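PDB 3IWZ: catabolite activation-like protein, which acts as a dimeric, DNA-binding global transcription regulator of virulence genes in Xanthomonas campestris, and apparently loses its DNA-binding ability when it binds cyclic di-GMP. Local coordinates for residues L31-R36 with T124-D129. Sequence-based numbering, arbitrary orientation.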
loop_
_atom_site.group_PDB
_atom_site.type_symbol
_atom_site.label_atom_id
_atom_site.label_comp_id
_atom_site.label_asym_id
_atom_site.label_seq_id
_atom_site.Cartn_x
_atom_site.Cartn_y
_atom_site.Cartn_z
ATOM N N LEU D 31 -3.908 -17.841 -19.232
ATOM C CA LEU D 31 -3.049 -18.944 -18.819
ATOM C C LEU D 31 -2.497 -19.730 -20.007
ATOM O O LEU D 31 -1.435 -20.346 -19.916
ATOM C CB LEU D 31 -3.813 -19.889 -17.888
ATOM C CG LEU D 31 -4.353 -19.311 -16.576
ATOM C CD1 LEU D 31 -4.993 -20.429 -15.764
ATOM C CD2 LEU D 31 -3.221 -18.657 -15.789
ATOM N N ALA D 32 -3.215 -19.700 -21.124
ATOM C CA ALA D 32 -2.785 -20.415 -22.319
ATOM C C ALA D 32 -1.365 -20.024 -22.731
ATOM O O ALA D 32 -0.680 -20.796 -23.399
ATOM C CB ALA D 32 -3.762 -20.155 -23.478
ATOM N N HIS D 33 -0.928 -18.831 -22.334
ATOM C CA HIS D 33 0.412 -18.352 -22.679
ATOM C C HIS D 33 1.360 -18.386 -21.480
ATOM O O HIS D 33 2.503 -17.936 -21.573
ATOM C CB HIS D 33 0.363 -16.909 -23.211
ATOM C CG HIS D 33 -0.556 -16.709 -24.378
ATOM N ND1 HIS D 33 -1.908 -16.476 -24.233
ATOM C CD2 HIS D 33 -0.314 -16.684 -25.711
ATOM C CE1 HIS D 33 -2.457 -16.311 -25.421
ATOM N NE2 HIS D 33 -1.512 -16.433 -26.336
ATOM N N SER D 34 0.895 -18.918 -20.355
ATOM C CA SER D 34 1.723 -18.973 -19.157
ATOM C C SER D 34 2.369 -20.330 -18.895
ATOM O O SER D 34 1.936 -21.360 -19.413
ATOM C CB SER D 34 0.896 -18.591 -17.935
ATOM O OG SER D 34 -0.045 -19.606 -17.648
ATOM N N HIS D 35 3.404 -20.303 -18.061
ATOM C CA HIS D 35 4.148 -21.494 -17.674
ATOM C C HIS D 35 3.808 -21.837 -16.222
ATOM O O HIS D 35 4.269 -21.176 -15.287
ATOM C CB HIS D 35 5.655 -21.226 -17.828
ATOM C CG HIS D 35 6.527 -22.411 -17.529
ATOM N ND1 HIS D 35 6.192 -23.697 -17.894
ATOM C CD2 HIS D 35 7.748 -22.491 -16.946
ATOM C CE1 HIS D 35 7.168 -24.521 -17.549
ATOM N NE2 HIS D 35 8.123 -23.815 -16.973
ATOM N N ARG D 36 2.982 -22.860 -16.040
ATOM C CA ARG D 36 2.582 -23.300 -14.709
ATOM C C ARG D 36 3.689 -24.124 -14.060
ATOM O O ARG D 36 4.218 -25.058 -14.661
ATOM C CB ARG D 36 1.305 -24.148 -14.789
ATOM C CG ARG D 36 0.031 -23.385 -15.156
ATOM C CD ARG D 36 -0.654 -24.029 -16.356
ATOM N NE ARG D 36 -2.115 -23.964 -16.291
ATOM C CZ ARG D 36 -2.852 -24.549 -15.349
ATOM N NH1 ARG D 36 -2.266 -25.244 -14.381
ATOM N NH2 ARG D 36 -4.180 -24.452 -15.378
ATOM N N THR D 124 -1.905 -7.897 -29.047
ATOM C CA THR D 124 -2.278 -8.912 -30.025
ATOM C C THR D 124 -3.534 -9.709 -29.627
ATOM O O THR D 124 -4.598 -9.130 -29.405
ATOM C CB THR D 124 -1.103 -9.880 -30.299
ATOM O OG1 THR D 124 -0.306 -10.023 -29.117
ATOM C CG2 THR D 124 -0.235 -9.350 -31.435
ATOM N N SER D 125 -3.416 -11.030 -29.527
ATOM C CA SER D 125 -4.569 -11.861 -29.191
ATOM C C SER D 125 -5.183 -11.633 -27.813
ATOM O O SER D 125 -6.199 -12.251 -27.486
ATOM C CB SER D 125 -4.215 -13.343 -29.342
ATOM O OG SER D 125 -3.295 -13.767 -28.354
ATOM N N LEU D 126 -4.587 -10.757 -27.006
ATOM C CA LEU D 126 -5.113 -10.490 -25.663
ATOM C C LEU D 126 -5.644 -9.068 -25.480
ATOM O O LEU D 126 -6.180 -8.726 -24.427
ATOM C CB LEU D 126 -4.042 -10.800 -24.603
ATOM C CG LEU D 126 -4.090 -12.195 -23.954
ATOM C CD1 LEU D 126 -4.438 -13.255 -24.990
ATOM C CD2 LEU D 126 -2.747 -12.490 -23.281
ATOM N N SER D 127 -5.507 -8.251 -26.518
ATOM C CA SER D 127 -5.967 -6.865 -26.493
ATOM C C SER D 127 -7.383 -6.712 -25.915
ATOM O O SER D 127 -7.638 -5.804 -25.119
ATOM C CB SER D 127 -5.907 -6.278 -27.912
ATOM O OG SER D 127 -6.100 -4.873 -27.912
ATOM N N PRO D 128 -8.322 -7.594 -26.306
ATOM C CA PRO D 128 -9.701 -7.516 -25.799
ATOM C C PRO D 128 -9.814 -7.871 -24.315
ATOM O O PRO D 128 -10.776 -7.499 -23.641
ATOM C CB PRO D 128 -10.452 -8.519 -26.677
ATOM C CG PRO D 128 -9.635 -8.554 -27.950
ATOM C CD PRO D 128 -8.231 -8.569 -27.407
ATOM N N ASP D 129 -8.829 -8.607 -23.818
ATOM C CA ASP D 129 -8.805 -9.018 -22.423
ATOM C C ASP D 129 -8.074 -7.983 -21.555
ATOM O O ASP D 129 -8.237 -7.961 -20.338
ATOM C CB ASP D 129 -8.124 -10.386 -22.311
ATOM C CG ASP D 129 -8.878 -11.483 -23.061
ATOM O OD1 ASP D 129 -8.249 -12.495 -23.442
ATOM O OD2 ASP D 129 -10.102 -11.339 -23.259
#
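His33 carries its side of this small contact alone, its imidazole reaching Ser125 and Leu126 from the turn that follows helix 24-32. The nonpolar part is a van der Waals touch: CE1 of His33 lies 3.7 Å from CD1 of Leu126, and CD1 and CD2 of Leu126 each come to 4.2 Å from His33 ND1. Leu126 approaches the ring obliquely, the two side chains running past each other in opposite directions. Leu121 of helix 115-122 touches both His33 and Leu126. His33 CG stands anti to its own carbonyl carbon (chi1 -55°), which sends the ring across toward the loop at 124-129.

The polar approach is looser. Ser125 OG is 3.8 Å from His33 NE2, too far for a hydrogen bond, and the firm polar partner of the imidazole is the carbonyl of Arg29, bonded to ND1 one helical turn back; this bond probably helps fix the ring's rotation.

Each backbone is braced locally. Leu31 O accepts hydrogen bonds from both N and OG of Ser34; the hydroxyl, 2.8 Å from Ser34 OG to Leu31 O, lies in the carbonyl plane, on a lone pair, at a C=O...OG angle of 111°. Across the contact, Thr124 to Ser127 form a type I beta turn, Ser127 N bonding to Thr124 O at 3.2 Å. With just 92 Å² buried, the contact joins the helix 24-32 to strand 35-39 connection to the loop entering the long helix 130-157, within the cyclic nucleotide-binding domain of a CRP-family regulator.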